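Local coordinates for RhCC (Rhodococcus jostii, PDB 4U5R), which is a tautomerase-superfamily protein that binds magnesium and probably acts as an unusual cofactor-independent oxygenase, at residues 66-71 with 103-108; 3-8 with 60-65; 34-39 with 133-138; 117-122 with 140-145. The protein carries 1 engineered substitution. All coordinates share one frame; numbering follows the deposited sequence.

Contact 1. Residues 66-71 with 103-108. Engineered in segment 103-108: Ala106 (natural residue Asp).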
# COMPACT_ATOMS: atom_id res chain seq x y z
N LEU B 66 -2.58 4.99 5.39
CA LEU B 66 -1.72 4.49 6.44
C LEU B 66 -2.01 3.05 6.77
O LEU B 66 -3.14 2.63 6.65
CB LEU B 66 -1.84 5.39 7.68
CG LEU B 66 -3.21 5.66 8.31
CD1 LEU B 66 -3.16 5.63 9.83
CD2 LEU B 66 -3.76 6.99 7.81
N ASP B 67 -0.96 2.28 7.09
CA ASP B 67 -1.11 0.98 7.73
C ASP B 67 -0.94 1.07 9.24
O ASP B 67 -0.04 1.76 9.73
CB ASP B 67 -0.07 -0.04 7.22
CG ASP B 67 -0.26 -0.42 5.76
OD1 ASP B 67 -1.39 -0.45 5.24
OD2 ASP B 67 0.75 -0.75 5.12
N HIS B 68 -1.78 0.34 9.97
CA HIS B 68 -1.57 0.11 11.38
C HIS B 68 -1.07 -1.31 11.55
O HIS B 68 -1.72 -2.24 11.05
CB HIS B 68 -2.85 0.32 12.17
CG HIS B 68 -3.13 1.74 12.51
ND1 HIS B 68 -4.20 2.12 13.29
CD2 HIS B 68 -2.47 2.89 12.21
CE1 HIS B 68 -4.19 3.43 13.45
NE2 HIS B 68 -3.15 3.92 12.81
N ILE B 69 0.05 -1.46 12.24
CA ILE B 69 0.74 -2.74 12.38
C ILE B 69 0.81 -3.21 13.82
O ILE B 69 0.60 -4.38 14.10
CB ILE B 69 2.17 -2.65 11.83
CG1 ILE B 69 2.16 -1.95 10.47
CG2 ILE B 69 2.79 -4.04 11.75
CD1 ILE B 69 3.50 -1.28 10.10
N ALA B 70 1.10 -2.28 14.73
CA ALA B 70 1.39 -2.65 16.11
C ALA B 70 0.12 -2.99 16.88
O ALA B 70 0.09 -3.93 17.67
CB ALA B 70 2.16 -1.52 16.80
N ARG B 71 -0.95 -2.24 16.64
CA ARG B 71 -2.19 -2.45 17.38
C ARG B 71 -3.37 -2.71 16.45
O ARG B 71 -3.39 -2.23 15.31
CB ARG B 71 -2.51 -1.24 18.26
CG ARG B 71 -1.44 -0.86 19.29
CD ARG B 71 -1.46 -1.78 20.50
NE ARG B 71 -0.82 -1.17 21.66
CZ ARG B 71 0.50 -1.20 21.88
NH1 ARG B 71 1.31 -1.78 21.02
NH2 ARG B 71 1.00 -0.62 22.97
N ILE B 103 -8.45 10.24 3.26
CA ILE B 103 -7.61 9.40 4.11
C ILE B 103 -8.25 8.05 4.28
O ILE B 103 -9.48 7.95 4.40
CB ILE B 103 -7.39 10.01 5.51
CG1 ILE B 103 -6.39 9.17 6.33
CG2 ILE B 103 -8.72 10.13 6.26
CD1 ILE B 103 -5.84 9.91 7.56
N HIS B 104 -7.44 7.00 4.29
CA HIS B 104 -7.91 5.70 4.72
C HIS B 104 -6.82 4.87 5.40
O HIS B 104 -5.62 5.13 5.23
CB HIS B 104 -8.57 4.92 3.56
CG HIS B 104 -7.63 4.33 2.56
ND1 HIS B 104 -7.00 5.08 1.58
CD2 HIS B 104 -7.27 3.04 2.32
CE1 HIS B 104 -6.26 4.28 0.82
NE2 HIS B 104 -6.41 3.04 1.25
N ILE B 105 -7.26 3.91 6.21
CA ILE B 105 -6.38 3.06 7.00
C ILE B 105 -6.59 1.57 6.69
O ILE B 105 -7.71 1.11 6.47
CB ILE B 105 -6.61 3.23 8.51
CG1 ILE B 105 -6.79 4.70 8.88
CG2 ILE B 105 -5.48 2.56 9.30
CD1 ILE B 105 -6.81 4.96 10.39
N ALA B 106 -5.49 0.84 6.68
CA ALA B 106 -5.54 -0.61 6.61
C ALA B 106 -4.83 -1.17 7.84
O ALA B 106 -3.94 -0.53 8.40
CB ALA B 106 -4.89 -1.11 5.34
N GLU B 107 -5.25 -2.35 8.28
CA GLU B 107 -4.59 -3.05 9.38
C GLU B 107 -3.88 -4.25 8.78
O GLU B 107 -4.48 -5.01 8.01
CB GLU B 107 -5.61 -3.46 10.46
CG GLU B 107 -6.36 -2.27 11.07
CD GLU B 107 -7.28 -2.65 12.22
OE1 GLU B 107 -8.13 -3.55 12.05
OE2 GLU B 107 -7.14 -2.06 13.31
N THR B 108 -2.60 -4.39 9.10
CA THR B 108 -1.75 -5.45 8.56
C THR B 108 -1.21 -6.29 9.72
O THR B 108 -1.23 -5.85 10.87
CB THR B 108 -0.58 -4.88 7.70
OG1 THR B 108 0.36 -4.21 8.54
CG2 THR B 108 -1.10 -3.87 6.65
O HOH W 1 -5.25 -0.33 14.23

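Contact 2. Residues 3-8 with 60-65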
# COMPACT_ATOMS: atom_id res chain seq x y z
N TRP B 3 2.65 5.91 7.54
CA TRP B 3 1.85 6.93 6.85
C TRP B 3 2.46 7.37 5.54
O TRP B 3 3.66 7.63 5.45
CB TRP B 3 1.68 8.17 7.72
CG TRP B 3 0.76 8.07 8.88
CD1 TRP B 3 0.84 7.18 9.93
CD2 TRP B 3 -0.34 8.93 9.16
NE1 TRP B 3 -0.18 7.43 10.82
CE2 TRP B 3 -0.92 8.50 10.37
CE3 TRP B 3 -0.92 10.01 8.48
CZ2 TRP B 3 -2.03 9.12 10.94
CZ3 TRP B 3 -2.03 10.63 9.05
CH2 TRP B 3 -2.58 10.17 10.25
N GLU B 4 1.62 7.48 4.52
CA GLU B 4 1.99 8.09 3.26
C GLU B 4 1.17 9.33 3.05
O GLU B 4 -0.05 9.26 3.09
CB GLU B 4 1.75 7.15 2.11
CG GLU B 4 2.68 5.97 2.03
CD GLU B 4 2.24 5.04 0.93
OE1 GLU B 4 1.12 4.49 1.03
OE2 GLU B 4 2.98 4.89 -0.06
N ILE B 5 1.82 10.47 2.79
CA ILE B 5 1.09 11.69 2.49
C ILE B 5 1.51 12.20 1.12
O ILE B 5 2.65 12.63 0.93
CB ILE B 5 1.30 12.75 3.60
CG1 ILE B 5 0.86 12.15 4.94
CG2 ILE B 5 0.54 14.03 3.28
CD1 ILE B 5 1.00 13.08 6.13
N PHE B 6 0.60 12.10 0.17
CA PHE B 6 0.82 12.53 -1.21
C PHE B 6 0.32 13.95 -1.39
O PHE B 6 -0.87 14.18 -1.24
CB PHE B 6 0.09 11.60 -2.18
CG PHE B 6 0.56 10.17 -2.14
CD1 PHE B 6 1.59 9.75 -2.95
CD2 PHE B 6 -0.08 9.24 -1.32
CE1 PHE B 6 2.00 8.43 -2.95
CE2 PHE B 6 0.34 7.92 -1.31
CZ PHE B 6 1.38 7.52 -2.11
N THR B 7 1.21 14.88 -1.69
CA THR B 7 0.86 16.31 -1.78
C THR B 7 1.20 16.94 -3.13
O THR B 7 2.09 16.45 -3.84
CB THR B 7 1.62 17.15 -0.73
OG1 THR B 7 3.00 17.24 -1.10
CG2 THR B 7 1.51 16.53 0.65
N PRO B 8 0.53 18.05 -3.48
CA PRO B 8 1.05 18.87 -4.57
C PRO B 8 2.50 19.18 -4.30
O PRO B 8 2.85 19.39 -3.13
CB PRO B 8 0.20 20.14 -4.50
CG PRO B 8 -1.08 19.70 -3.89
CD PRO B 8 -0.72 18.59 -2.92
N ASN B 60 -4.62 20.29 -6.29
CA ASN B 60 -4.91 20.86 -4.98
C ASN B 60 -5.42 19.76 -4.05
O ASN B 60 -6.24 19.98 -3.15
CB ASN B 60 -5.91 22.01 -5.11
CG ASN B 60 -6.04 22.82 -3.83
OD1 ASN B 60 -5.05 23.24 -3.24
ND2 ASN B 60 -7.28 23.02 -3.38
N PHE B 61 -4.89 18.55 -4.25
CA PHE B 61 -5.43 17.40 -3.55
C PHE B 61 -4.35 16.66 -2.76
O PHE B 61 -3.29 16.34 -3.31
CB PHE B 61 -6.11 16.47 -4.57
CG PHE B 61 -6.89 15.33 -3.95
CD1 PHE B 61 -8.19 15.51 -3.51
CD2 PHE B 61 -6.31 14.08 -3.83
CE1 PHE B 61 -8.90 14.45 -2.94
CE2 PHE B 61 -7.02 13.02 -3.27
CZ PHE B 61 -8.31 13.21 -2.83
N VAL B 62 -4.63 16.41 -1.48
CA VAL B 62 -3.73 15.65 -0.62
C VAL B 62 -4.35 14.28 -0.32
O VAL B 62 -5.44 14.19 0.23
CB VAL B 62 -3.43 16.42 0.69
CG1 VAL B 62 -2.55 15.56 1.61
CG2 VAL B 62 -2.76 17.76 0.39
N ARG B 63 -3.65 13.21 -0.70
CA ARG B 63 -4.14 11.86 -0.43
C ARG B 63 -3.29 11.20 0.66
O ARG B 63 -2.07 11.13 0.52
CB ARG B 63 -4.13 11.03 -1.72
CG ARG B 63 -4.89 9.70 -1.67
CD ARG B 63 -6.33 9.94 -1.24
NE ARG B 63 -7.14 8.74 -1.40
CZ ARG B 63 -7.29 7.77 -0.50
NH1 ARG B 63 -6.64 7.81 0.67
NH2 ARG B 63 -8.08 6.75 -0.79
N ILE B 64 -3.94 10.71 1.72
CA ILE B 64 -3.25 10.09 2.85
C ILE B 64 -3.66 8.62 2.98
O ILE B 64 -4.84 8.29 2.89
CB ILE B 64 -3.58 10.80 4.19
CG1 ILE B 64 -3.35 12.32 4.10
CG2 ILE B 64 -2.82 10.12 5.34
CD1 ILE B 64 -4.67 13.10 3.99
N ARG B 65 -2.68 7.74 3.17
CA ARG B 65 -2.97 6.33 3.39
C ARG B 65 -2.07 5.81 4.49
O ARG B 65 -0.91 6.13 4.51
CB ARG B 65 -2.75 5.51 2.11
CG ARG B 65 -3.07 4.04 2.28
CD ARG B 65 -2.42 3.17 1.19
NE ARG B 65 -2.93 1.81 1.33
CZ ARG B 65 -2.46 0.93 2.21
NH1 ARG B 65 -1.45 1.25 3.01
NH2 ARG B 65 -3.01 -0.28 2.28
O HOH W 2 0.28 3.64 3.37

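Contact 3. Residues 34-39 with 133-138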
# COMPACT_ATOMS: atom_id res chain seq x y z
N LEU B 34 3.04 4.43 22.39
CA LEU B 34 3.89 3.78 21.42
C LEU B 34 5.25 4.46 21.41
O LEU B 34 5.33 5.68 21.59
CB LEU B 34 3.25 3.85 20.03
CG LEU B 34 3.06 2.57 19.22
CD1 LEU B 34 2.40 1.53 20.08
CD2 LEU B 34 2.22 2.87 17.98
N PRO B 35 6.32 3.69 21.21
CA PRO B 35 7.63 4.29 20.96
C PRO B 35 7.51 5.27 19.79
O PRO B 35 6.87 4.93 18.79
CB PRO B 35 8.52 3.10 20.61
CG PRO B 35 7.83 1.92 21.25
CD PRO B 35 6.36 2.21 21.19
N ARG B 36 8.09 6.46 19.93
CA ARG B 36 7.91 7.48 18.92
C ARG B 36 8.40 7.00 17.57
O ARG B 36 7.76 7.26 16.54
CB ARG B 36 8.64 8.77 19.32
CG ARG B 36 8.12 9.41 20.59
CD ARG B 36 8.98 10.60 20.94
NE ARG B 36 9.00 11.53 19.82
CZ ARG B 36 8.09 12.47 19.65
NH1 ARG B 36 8.15 13.27 18.59
NH2 ARG B 36 7.11 12.62 20.53
N PHE B 37 9.51 6.26 17.55
CA PHE B 37 10.12 5.87 16.29
C PHE B 37 9.31 4.83 15.49
O PHE B 37 9.63 4.61 14.33
CB PHE B 37 11.55 5.36 16.49
CG PHE B 37 11.64 4.04 17.21
CD1 PHE B 37 11.61 2.84 16.51
CD2 PHE B 37 11.78 4.01 18.58
CE1 PHE B 37 11.69 1.64 17.19
CE2 PHE B 37 11.87 2.81 19.26
CZ PHE B 37 11.83 1.62 18.55
N TYR B 38 8.30 4.20 16.11
CA TYR B 38 7.33 3.37 15.37
C TYR B 38 6.59 4.18 14.31
O TYR B 38 6.18 3.63 13.28
CB TYR B 38 6.27 2.73 16.28
CG TYR B 38 6.69 1.53 17.09
CD1 TYR B 38 8.01 1.11 17.13
CD2 TYR B 38 5.75 0.81 17.81
CE1 TYR B 38 8.38 0.01 17.89
CE2 TYR B 38 6.11 -0.30 18.56
CZ TYR B 38 7.42 -0.68 18.60
OH TYR B 38 7.78 -1.77 19.36
N VAL B 39 6.41 5.48 14.56
CA VAL B 39 5.60 6.31 13.67
C VAL B 39 6.43 6.86 12.50
O VAL B 39 7.27 7.75 12.67
CB VAL B 39 4.95 7.48 14.44
CG1 VAL B 39 3.88 8.15 13.59
CG2 VAL B 39 4.32 6.98 15.73
N LYS B 133 10.95 4.63 26.09
CA LYS B 133 11.77 5.50 26.93
C LYS B 133 13.11 5.83 26.26
O LYS B 133 13.58 6.97 26.28
CB LYS B 133 11.99 4.85 28.30
CG LYS B 133 12.69 5.72 29.33
CD LYS B 133 12.91 4.98 30.64
CE LYS B 133 13.80 3.76 30.43
NZ LYS B 133 15.14 4.13 29.87
N GLU B 134 13.73 4.81 25.68
CA GLU B 134 15.01 4.98 25.01
C GLU B 134 14.85 5.59 23.63
O GLU B 134 15.78 6.19 23.08
CB GLU B 134 15.73 3.64 24.89
CG GLU B 134 16.12 3.05 26.22
CD GLU B 134 17.29 3.79 26.84
OE1 GLU B 134 18.01 4.50 26.10
OE2 GLU B 134 17.49 3.65 28.07
N ASN B 135 13.65 5.42 23.09
CA ASN B 135 13.30 5.79 21.71
C ASN B 135 14.23 5.17 20.67
O ASN B 135 14.61 5.83 19.70
CB ASN B 135 13.27 7.31 21.54
CG ASN B 135 12.43 7.74 20.36
OD1 ASN B 135 11.59 6.97 19.88
ND2 ASN B 135 12.65 8.96 19.88
N ARG B 136 14.55 3.90 20.86
CA ARG B 136 15.31 3.15 19.87
C ARG B 136 14.99 1.67 20.04
O ARG B 136 14.61 1.24 21.12
CB ARG B 136 16.81 3.41 20.00
CG ARG B 136 17.38 3.07 21.37
CD ARG B 136 18.84 3.50 21.49
NE ARG B 136 19.00 4.93 21.22
CZ ARG B 136 18.90 5.90 22.13
NH1 ARG B 136 18.62 5.61 23.40
NH2 ARG B 136 19.07 7.16 21.77
N PRO B 137 15.08 0.90 18.96
CA PRO B 137 14.84 -0.54 19.14
C PRO B 137 16.04 -1.23 19.79
O PRO B 137 17.10 -1.32 19.18
CB PRO B 137 14.61 -1.04 17.71
CG PRO B 137 15.23 -0.02 16.83
CD PRO B 137 15.21 1.29 17.55
N ILE B 138 15.84 -1.69 21.02
CA ILE B 138 16.90 -2.33 21.79
C ILE B 138 16.87 -3.85 21.63
O ILE B 138 15.84 -4.48 21.89
CB ILE B 138 16.78 -2.02 23.31
CG1 ILE B 138 16.68 -0.51 23.57
CG2 ILE B 138 17.96 -2.64 24.06
CD1 ILE B 138 17.98 0.23 23.44
O HOH W 3 9.37 7.22 22.46
O HOH W 4 11.61 11.30 17.87

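Contact 4. Residues 117-122 with 140-145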
# COMPACT_ATOMS: atom_id res chain seq x y z
N GLY B 117 15.63 -5.05 12.11
CA GLY B 117 15.78 -6.50 12.11
C GLY B 117 15.26 -7.20 13.35
O GLY B 117 15.41 -8.42 13.46
N LEU B 118 14.65 -6.45 14.27
CA LEU B 118 14.20 -7.00 15.55
C LEU B 118 12.70 -7.25 15.58
O LEU B 118 11.94 -6.51 14.96
CB LEU B 118 14.58 -6.06 16.70
CG LEU B 118 16.05 -5.71 16.90
CD1 LEU B 118 16.23 -4.64 17.98
CD2 LEU B 118 16.85 -6.97 17.24
N VAL B 119 12.29 -8.27 16.33
CA VAL B 119 10.89 -8.49 16.63
C VAL B 119 10.44 -7.42 17.62
O VAL B 119 10.97 -7.35 18.73
CB VAL B 119 10.65 -9.89 17.25
CG1 VAL B 119 9.19 -10.06 17.69
CG2 VAL B 119 11.07 -10.98 16.27
N PRO B 120 9.47 -6.58 17.24
CA PRO B 120 8.96 -5.63 18.23
C PRO B 120 8.33 -6.35 19.43
O PRO B 120 7.75 -7.42 19.28
CB PRO B 120 7.92 -4.83 17.44
CG PRO B 120 8.41 -4.92 16.01
CD PRO B 120 8.89 -6.33 15.90
N PRO B 121 8.48 -5.77 20.63
CA PRO B 121 7.99 -6.45 21.84
C PRO B 121 6.47 -6.43 21.96
O PRO B 121 5.81 -5.70 21.23
CB PRO B 121 8.64 -5.64 22.97
CG PRO B 121 8.94 -4.32 22.37
CD PRO B 121 9.29 -4.58 20.94
N PRO B 122 5.91 -7.26 22.85
CA PRO B 122 4.45 -7.28 22.96
C PRO B 122 3.88 -5.93 23.41
O PRO B 122 4.55 -5.20 24.13
CB PRO B 122 4.19 -8.36 24.03
CG PRO B 122 5.41 -9.21 24.00
CD PRO B 122 6.54 -8.25 23.74
N TYR B 140 16.89 -7.60 22.41
CA TYR B 140 16.41 -8.23 23.63
C TYR B 140 16.05 -9.69 23.38
O TYR B 140 15.93 -10.14 22.23
CB TYR B 140 15.19 -7.47 24.19
CG TYR B 140 13.92 -7.66 23.39
CD1 TYR B 140 13.74 -7.01 22.17
CD2 TYR B 140 12.90 -8.48 23.86
CE1 TYR B 140 12.58 -7.19 21.44
CE2 TYR B 140 11.74 -8.66 23.13
CZ TYR B 140 11.59 -8.02 21.92
OH TYR B 140 10.44 -8.22 21.21
N ASP B 141 15.91 -10.43 24.48
CA ASP B 141 15.50 -11.82 24.44
C ASP B 141 14.00 -11.88 24.22
O ASP B 141 13.22 -11.65 25.15
CB ASP B 141 15.89 -12.54 25.73
CG ASP B 141 15.84 -14.05 25.61
OD1 ASP B 141 14.79 -14.59 25.20
OD2 ASP B 141 16.86 -14.71 25.93
N VAL B 142 13.60 -12.18 22.99
CA VAL B 142 12.19 -12.17 22.62
C VAL B 142 11.38 -13.13 23.47
O VAL B 142 10.33 -12.77 24.00
CB VAL B 142 12.00 -12.52 21.13
CG1 VAL B 142 10.52 -12.51 20.77
CG2 VAL B 142 12.77 -11.54 20.26
N ALA B 143 11.88 -14.36 23.61
CA ALA B 143 11.18 -15.39 24.38
C ALA B 143 11.04 -15.02 25.85
O ALA B 143 9.99 -15.21 26.45
CB ALA B 143 11.90 -16.73 24.23
N ALA B 144 12.12 -14.48 26.43
CA ALA B 144 12.11 -14.09 27.84
C ALA B 144 11.12 -12.96 28.09
O ALA B 144 10.38 -12.97 29.07
CB ALA B 144 13.50 -13.70 28.29
N SER B 145 11.11 -11.98 27.19
CA SER B 145 10.22 -10.83 27.32
C SER B 145 8.77 -11.22 27.07
O SER B 145 7.87 -10.74 27.76
CB SER B 145 10.64 -9.71 26.37
OG SER B 145 11.83 -9.08 26.83

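Contact 1. Residues 66-71 with 103-108
The imidazole of His68 is the ring that carries this contact. Ile105 CG2 sits over the centre of one face, 4.1 Å from the ring centroid and 11° off the normal, a CH-pi contact. At the edge, in the ring plane, a water lies 2.8 Å from His68 ND1. The same water donates to Glu107 OE2 at 2.7 Å and to Arg71 O, tying one strand's end to the turn after the other; Glu107 OE2 is also bound by Met73 N, and His68 NE2 by Tyr28 OH. With Glu107 OE2 5.1 Å from His68 ND1, the carboxylate might favour a protonated imidazole, although the charge is not seen. Backbone evidence places the contact in a beta-alpha-beta crossover, strands 61-68 and 100-107 being parallel with helix 76-90 between them. Four hydrogen bonds run along it, the shortest His68 N to Ala106 O at 2.8 Å, the straightest Thr108 N to His68 O (169° at the hydrogen). On the face carrying His68, Leu66 lies alongside Ile105, and Leu66 CD2 reaches Ile103 CD1 at 3.6 Å. On the other face, Asp67 OD1, salt-bridged to Arg65 NH1 of its own chain, stands 3.6 Å from CB of Ala106, engineered from a magnesium-binding aspartate, with no metal bound to this chain. Thr108 CG2 packs on Asp67 CG at 3.7 Å; Asp67 OD2 meets Arg65 NE and His104 NE2 of the third subunit.

Contact 2. Residues 3-8 with 60-65
Branched aliphatic side chains form the apolar centre on the Ile5 and Ile64 face. Ile5 CG2 crosses Val62 CG1 obliquely at 3.8 Å, and Ile64 CG2, anti to its backbone N, extends alongside Trp3 to touch CE3 of the indole at 3.7 Å. The Pro8 ring meets Val62 nearly at a right angle, CD to CG2 at 4.0 Å. Four backbone bonds, three nearly straight and Arg63 N to Phe6 O more bent (149°), define the antiparallel ladder: Glu4 and Phe6 form hydrogen-bonded pairs with Arg65 and Arg63, and Ile5 with Ile64 is the non-hydrogen-bonded pair between them. Arg63 O, which accepts from Phe6 N at 2.9 Å, also lies in the plane of the Phe6 ring, at its edge, 3.3 Å from CD2. On the opposite face, with Phe6 and Arg63, Glu4 and Arg65 run side by side, their charged planes 77° apart. Their ends form no salt bridge: a water donates to Glu4 OE1 at 2.6 Å and accepts from Arg65 NH1 at 3.0 Å. Glu4 OE2 pairs with Lys44, and Arg65 NE with Asp67 of the second subunit. Strand 2-8 lies between antiparallel 61-68 and parallel 40-46, with 100-107 beyond 61-68.

Contact 3. Residues 34-39 with 133-138
A short 3-10 turn, 36-38, in the connection between helix 14-32 and strand 40-46 meets the chain where it leaves helix 126-134. Asn135, the first residue past that helix, has positive phi, and its CG is anti to the backbone N, so the amide extends to the start of the turn. Its OD1 takes a weak bond from Phe37 N at 3.2 Å; the 133° angle at the hydrogen shows how bent it is. Asn135 OD1 also lies in the plane of the Phe37 ring, at its edge, 3.2 Å from Phe37 CD2. Phe37 CG occupies the crowded position between backbone N and carbonyl carbon (chi1 69°), directing the ring along the backbone of Asn135 and Arg136. Pro137 CD lies over one face of the Phe37 ring, offset toward the rim, 3.8 Å from its centroid: a CH-pi contact, with the nearest side-chain approach to Phe37 CZ at 3.5 Å. Arg36 CB packs on Asn135 OD1, also at 3.5 Å. Farther along, a water accepts from both Arg36 NE and Asn135 ND2, each at 3.3 Å, bridging groups whose planes stand 80° apart. Arg36 NH1 pairs with Glu22 and with Gly54 O of the third subunit. Around the contact, Pro35 touches Ala132 and Pro137 touches Trp131, both on helix 126-134, while Arg36 packs on Val29 of helix 14-32 and Phe37 on Val53 of the third subunit.

Contact 4. Residues 117-122 with 140-145
Tyr140 holds CG in the crowded position between its backbone N and carbonyl carbon (chi1 73°), and with chi2 at -76° the ring reaches across to 117-122, hydroxyl foremost. On the other side, Val119 has CG1 anti to its backbone N, as does Val142, and these two side chains cross at about a right angle. The polar link is a single hydrogen bond, from Tyr140 OH to Val119 O at 2.7 Å. The hydroxyl approaches 43° out of the carbonyl plane, although Val119 O lies near the plane of the Tyr140 ring, at its edge. Proline backbone closes round the same hydroxyl: Pro121 CA comes to 3.1 Å of Tyr140 OH. Pro121 N, which carries no hydrogen, can make no bond to it. Pro121 CB rests 3.9 Å from Tyr140 CZ, so the end of the phenol combines one short polar bond with apolar packing. Val119 CB and Val142 CG2 add a looser contact at 4.0 Å. Just past the tyrosine, Asp141 is the N-cap of helix 142-150, its OD1 accepting from Ala144 N at 2.9 Å, a capping bond at the first turn. The contact joins the proline-rich connection after strand 113-115 to the start of this last helix; between them, Pro121 packs on Met127 and Trp131 of helix 126-134, Tyr140 also touches Met127, and Pro120 lies against Trp113.

Overall arrangement
Contacts 1 and 2 are buried and share strand 61-68, which is bonded in parallel to 100-107 and in antiparallel fashion to 2-8. They touch through His104 and Arg63, and both reach the second subunit. Their chemistry is that of regular ladders with polar or charged groups; those of Asp67 and Arg65 lie on the face of Ala106, the changed magnesium position. Contacts 3 and 4 instead join loops to helix ends, by isolated bonds and by ring or proline packing. Contact 3 is partly buried and, like contact 1, reaches the third subunit; contact 4 is a surface contact. Tyr38 meeting Pro120 and Pro121, and Leu118 meeting Pro137, connect these two, whereas contacts 2 and 4 lie about 34 Å apart between centres.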